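Long-range contact in diphosphomevalonate decarboxylase, putative (Trypanosoma brucei, PDB 2HKE), which probably catalyses the ATP-dependent decarboxylation of (R)-5-diphosphomevalonate to isopentenyl diphosphate in the mevalonate pathway: residues 38-46 against 358-367. The protein carries 1 engineered substitution. Sequence-based numbering, arbitrary orientation.
Sequences SITLSASPF and MLLQSPVGCG. With SO4 (sulfate ion), chain E.
Gly365 N donates to Thr40 O at 2.7 Å and Ser42 N to Ser362 OG at 2.8 Å, both with an N-H...O angle of 169°; the first donor sits 38° above the carbonyl plane. A chi1 of 168° swings Ser362 OG away from its backbone N and beside its carbonyl carbon, where it accepts from Ser42 N and donates, in the carbonyl plane and on a lone pair, to Pro363 O at 2.6 Å. Gly365 packs its CA against Leu41 O in a straight CA-H...O contact. Ser42 OG accepts from Ser44 N, an ST turn, and donates to sulfate O2 at 2.6 Å; Ala43 N and Cys366 N bind the same ion, probably from the crystallisation liquor, thus bridging the segments. Farther along, a water links Ser44 O to Gln361 O. Leu360 CD1 meets both Pro45 CD and Phe46 CD2 at 4.0 Å, while Pro45 CG lies over one face of the Phe46 ring. Met358 SD approaches Phe46 CE2 obliquely, a Met-aromatic contact with the sulfur 5.1 Å from the ring centroid. Ile39 and Val364 cross at about a right angle, CG2 against CG2. Strands 36-40 and 358-363 belong to different sheets, and this buried contact joins the N- and C-terminal domains of the GHMP-kinase-type fold.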
ATOM      1  N   SER A  38       5.005  -2.613   6.316  1.00 16.70           N
ATOM      2  CA  SER A  38       3.904  -2.996   5.449  1.00 15.97           C
ATOM      3  C   SER A  38       4.052  -4.431   4.988  1.00 16.60           C
ATOM      4  O   SER A  38       5.132  -5.049   5.118  1.00 16.98           O
ATOM      5  CB  SER A  38       3.837  -2.098   4.223  1.00 16.25           C
ATOM      6  OG  SER A  38       5.086  -2.120   3.533  1.00 18.13           O
ATOM      7  N   ILE A  39       2.943  -4.960   4.508  1.00 16.32           N
ATOM      8  CA  ILE A  39       2.917  -6.226   3.800  1.00 17.92           C
ATOM      9  C   ILE A  39       2.762  -5.921   2.327  1.00 17.79           C
ATOM     10  O   ILE A  39       1.843  -5.216   1.890  1.00 19.37           O
ATOM     11  CB  ILE A  39       1.741  -7.119   4.270  1.00 17.77           C
ATOM     12  CG1 ILE A  39       1.880  -7.483   5.739  1.00 18.51           C
ATOM     13  CG2 ILE A  39       1.625  -8.439   3.429  1.00 18.39           C
ATOM     14  CD1 ILE A  39       0.791  -8.371   6.234  1.00 19.23           C
ATOM     15  N   THR A  40       3.620  -6.529   1.517  1.00 18.29           N
ATOM     16  CA  THR A  40       3.495  -6.413   0.104  1.00 18.18           C
ATOM     17  C   THR A  40       2.425  -7.397  -0.422  1.00 17.73           C
ATOM     18  O   THR A  40       2.424  -8.543  -0.030  1.00 19.47           O
ATOM     19  CB  THR A  40       4.849  -6.759  -0.520  1.00 19.31           C
ATOM     20  OG1 THR A  40       5.844  -5.914   0.057  1.00 19.52           O
ATOM     21  CG2 THR A  40       4.780  -6.591  -2.024  1.00 18.00           C
ATOM     22  N   LEU A  41       1.533  -6.931  -1.268  1.00 17.83           N
ATOM     23  CA  LEU A  41       0.459  -7.754  -1.788  1.00 19.90           C
ATOM     24  C   LEU A  41       0.938  -8.423  -3.097  1.00 19.92           C
ATOM     25  O   LEU A  41       1.962  -8.032  -3.667  1.00 20.08           O
ATOM     26  CB  LEU A  41      -0.768  -6.915  -2.069  1.00 20.35           C
ATOM     27  CG  LEU A  41      -1.502  -6.357  -0.848  1.00 24.30           C
ATOM     28  CD1 LEU A  41      -2.998  -6.251  -1.381  1.00 27.08           C
ATOM     29  CD2 LEU A  41      -1.375  -7.233   0.344  1.00 31.01           C
ATOM     30  N   SER A  42       0.182  -9.421  -3.543  1.00 21.76           N
ATOM     31  CA  SER A  42       0.345  -9.991  -4.873  1.00 23.35           C
ATOM     32  C   SER A  42       0.091  -8.981  -5.974  1.00 24.63           C
ATOM     33  O   SER A  42      -0.757  -8.113  -5.840  1.00 23.89           O
ATOM     34  CB  SER A  42      -0.605 -11.183  -5.070  1.00 24.87           C
ATOM     35  OG  SER A  42      -0.395 -11.759  -6.346  1.00 25.31           O
ATOM     36  N   ALA A  43       0.838  -9.121  -7.083  1.00 25.60           N
ATOM     37  CA  ALA A  43       0.605  -8.330  -8.278  1.00 26.70           C
ATOM     38  C   ALA A  43      -0.474  -8.969  -9.156  1.00 28.57           C
ATOM     39  O   ALA A  43      -0.639  -8.570 -10.290  1.00 29.37           O
ATOM     40  CB  ALA A  43       1.910  -8.173  -9.083  1.00 27.33           C
ATOM     41  N   SER A  44      -1.167  -9.983  -8.660  1.00 29.43           N
ATOM     42  CA  SER A  44      -2.295 -10.510  -9.414  1.00 30.88           C
ATOM     43  C   SER A  44      -3.509 -10.610  -8.491  1.00 31.36           C
ATOM     44  O   SER A  44      -3.394 -11.100  -7.365  1.00 32.98           O
ATOM     45  CB  SER A  44      -1.932 -11.851 -10.076  1.00 32.04           C
ATOM     46  OG  SER A  44      -2.485 -12.959  -9.376  1.00 38.95           O
ATOM     47  N   PRO A  45      -4.680 -10.183  -8.970  1.00 31.43           N
ATOM     48  CA  PRO A  45      -4.928  -9.773 -10.357  1.00 31.43           C
ATOM     49  C   PRO A  45      -4.540  -8.350 -10.714  1.00 31.25           C
ATOM     50  O   PRO A  45      -4.352  -8.085 -11.895  1.00 31.40           O
ATOM     51  CB  PRO A  45      -6.444  -9.969 -10.514  1.00 31.92           C
ATOM     52  CG  PRO A  45      -6.972  -9.727  -9.085  1.00 31.47           C
ATOM     53  CD  PRO A  45      -5.909 -10.157  -8.147  1.00 31.83           C
ATOM     54  N   PHE A  46      -4.397  -7.457  -9.714  1.00 30.49           N
ATOM     55  CA  PHE A  46      -4.186  -6.031  -9.961  1.00 29.06           C
ATOM     56  C   PHE A  46      -2.747  -5.581  -9.656  1.00 28.20           C
ATOM     57  O   PHE A  46      -2.174  -5.958  -8.632  1.00 26.15           O
ATOM     58  CB  PHE A  46      -5.156  -5.182  -9.138  1.00 30.02           C
ATOM     59  CG  PHE A  46      -6.603  -5.584  -9.311  1.00 30.18           C
ATOM     60  CD1 PHE A  46      -7.144  -5.734 -10.572  1.00 32.97           C
ATOM     61  CD2 PHE A  46      -7.390  -5.865  -8.211  1.00 32.06           C
ATOM     62  CE1 PHE A  46      -8.467  -6.139 -10.727  1.00 33.61           C
ATOM     63  CE2 PHE A  46      -8.696  -6.253  -8.360  1.00 30.66           C
ATOM     64  CZ  PHE A  46      -9.239  -6.367  -9.593  1.00 32.06           C
ATOM     65  N   MET A 358     -16.059  -4.376  -3.912  1.00 22.44           N
ATOM     66  CA  MET A 358     -15.360  -5.574  -4.319  1.00 24.18           C
ATOM     67  C   MET A 358     -14.660  -6.101  -3.100  1.00 21.92           C
ATOM     68  O   MET A 358     -14.508  -5.389  -2.117  1.00 21.12           O
ATOM     69  CB  MET A 358     -14.322  -5.294  -5.410  1.00 24.82           C
ATOM     70  CG  MET A 358     -12.945  -4.976  -4.926  1.00 30.64           C
ATOM     71  SD  MET A 358     -11.799  -4.858  -6.327  1.00 36.41           S
ATOM     72  CE  MET A 358     -12.580  -3.422  -6.907  1.00 27.54           C
ATOM     73  N   LEU A 359     -14.257  -7.348  -3.175  1.00 21.48           N
ATOM     74  CA  LEU A 359     -13.469  -7.988  -2.120  1.00 20.97           C
ATOM     75  C   LEU A 359     -12.261  -8.662  -2.728  1.00 21.70           C
ATOM     76  O   LEU A 359     -12.412  -9.621  -3.491  1.00 20.64           O
ATOM     77  CB  LEU A 359     -14.292  -9.033  -1.379  1.00 20.03           C
ATOM     78  CG  LEU A 359     -13.592  -9.759  -0.235  1.00 20.63           C
ATOM     79  CD1 LEU A 359     -13.217  -8.777   0.875  1.00 19.66           C
ATOM     80  CD2 LEU A 359     -14.470 -10.869   0.320  1.00 21.35           C
ATOM     81  N   LEU A 360     -11.083  -8.138  -2.388  1.00 20.05           N
ATOM     82  CA  LEU A 360      -9.808  -8.588  -2.944  1.00 20.47           C
ATOM     83  C   LEU A 360      -9.207  -9.542  -1.954  1.00 19.37           C
ATOM     84  O   LEU A 360      -9.347  -9.307  -0.782  1.00 19.71           O
ATOM     85  CB  LEU A 360      -8.872  -7.394  -3.081  1.00 20.10           C
ATOM     86  CG  LEU A 360      -7.464  -7.587  -3.602  1.00 22.15           C
ATOM     87  CD1 LEU A 360      -7.436  -8.320  -4.998  1.00 27.83           C
ATOM     88  CD2 LEU A 360      -6.780  -6.245  -3.659  1.00 25.28           C
ATOM     89  N   GLN A 361      -8.607 -10.634  -2.412  1.00 19.58           N
ATOM     90  CA  GLN A 361      -7.781 -11.466  -1.535  1.00 19.37           C
ATOM     91  C   GLN A 361      -6.411 -11.630  -2.137  1.00 19.99           C
ATOM     92  O   GLN A 361      -6.282 -11.789  -3.335  1.00 20.15           O
ATOM     93  CB  GLN A 361      -8.460 -12.806  -1.226  1.00 19.32           C
ATOM     94  CG  GLN A 361      -7.587 -13.855  -0.483  1.00 18.90           C
ATOM     95  CD  GLN A 361      -6.671 -14.627  -1.398  1.00 21.92           C
ATOM     96  OE1 GLN A 361      -7.004 -14.859  -2.549  1.00 24.62           O
ATOM     97  NE2 GLN A 361      -5.506 -15.067  -0.875  1.00 20.56           N
ATOM     98  N   SER A 362      -5.390 -11.567  -1.283  1.00 19.89           N
ATOM     99  CA  SER A 362      -4.007 -11.781  -1.694  1.00 20.56           C
ATOM    100  C   SER A 362      -3.231 -12.512  -0.623  1.00 20.10           C
ATOM    101  O   SER A 362      -3.464 -12.326   0.567  1.00 19.74           O
ATOM    102  CB  SER A 362      -3.348 -10.423  -2.010  1.00 20.41           C
ATOM    103  OG  SER A 362      -1.942 -10.491  -2.162  1.00 21.71           O
ATOM    104  N   PRO A 363      -2.293 -13.393  -1.026  1.00 20.03           N
ATOM    105  CA  PRO A 363      -1.254 -13.847  -0.099  1.00 18.98           C
ATOM    106  C   PRO A 363      -0.211 -12.735   0.054  1.00 19.33           C
ATOM    107  O   PRO A 363      -0.336 -11.672  -0.570  1.00 19.89           O
ATOM    108  CB  PRO A 363      -0.652 -15.036  -0.852  1.00 19.66           C
ATOM    109  CG  PRO A 363      -0.654 -14.580  -2.213  1.00 20.39           C
ATOM    110  CD  PRO A 363      -2.027 -13.892  -2.389  1.00 20.50           C
ATOM    111  N   VAL A 364       0.812 -12.944   0.877  1.00 19.72           N
ATOM    112  CA  VAL A 364       1.941 -12.035   0.957  1.00 18.96           C
ATOM    113  C   VAL A 364       2.668 -12.127  -0.375  1.00 20.66           C
ATOM    114  O   VAL A 364       2.912 -13.236  -0.843  1.00 19.85           O
ATOM    115  CB  VAL A 364       2.851 -12.390   2.126  1.00 21.06           C
ATOM    116  CG1 VAL A 364       4.037 -11.512   2.140  1.00 20.30           C
ATOM    117  CG2 VAL A 364       2.055 -12.275   3.486  1.00 20.21           C
ATOM    118  N   GLY A 365       2.918 -10.998  -1.006  1.00 20.29           N
ATOM    119  CA  GLY A 365       3.449 -10.969  -2.380  1.00 22.78           C
ATOM    120  C   GLY A 365       4.969 -10.999  -2.484  1.00 23.88           C
ATOM    121  O   GLY A 365       5.666 -10.774  -1.508  1.00 21.30           O
ATOM    122  N   CYS A 366       5.482 -11.265  -3.697  1.00 25.46           N
ATOM    123  CA  CYS A 366       6.919 -11.398  -3.972  0.50 26.05           C
ATOM    124  C   CYS A 366       7.615 -10.111  -4.383  1.00 27.42           C
ATOM    125  O   CYS A 366       8.838 -10.080  -4.447  1.00 28.46           O
ATOM    126  CB  CYS A 366       7.149 -12.410  -5.101  0.50 26.58           C
ATOM    127  SG  CYS A 366       6.466 -14.035  -4.758  0.50 26.20           S
ATOM    128  N   GLY A 367       6.859  -9.071  -4.724  1.00 26.06           N
ATOM    129  CA  GLY A 367       7.462  -7.776  -5.101  1.00 27.60           C
ATOM    130  C   GLY A 367       7.533  -7.509  -6.607  1.00 27.31           C
ATOM    131  O   GLY A 367       6.677  -7.935  -7.376  1.00 27.90           O
TER
HETATM  132  S   SO4 E 383       3.085 -12.244  -6.800  1.00 35.58           S
HETATM  133  O1  SO4 E 383       3.099 -10.852  -7.250  1.00 32.32           O
HETATM  134  O2  SO4 E 383       1.787 -12.812  -7.183  1.00 37.28           O
HETATM  135  O3  SO4 E 383       4.120 -12.953  -7.574  1.00 38.42           O
HETATM  136  O4  SO4 E 383       3.196 -12.522  -5.360  1.00 35.23           O
HETATM  137  O   HOH W   1       4.039  -8.960  -5.333  1.00 21.17           O
HETATM  138  O   HOH W   2      -4.100 -11.369  -4.924  1.00 36.90           O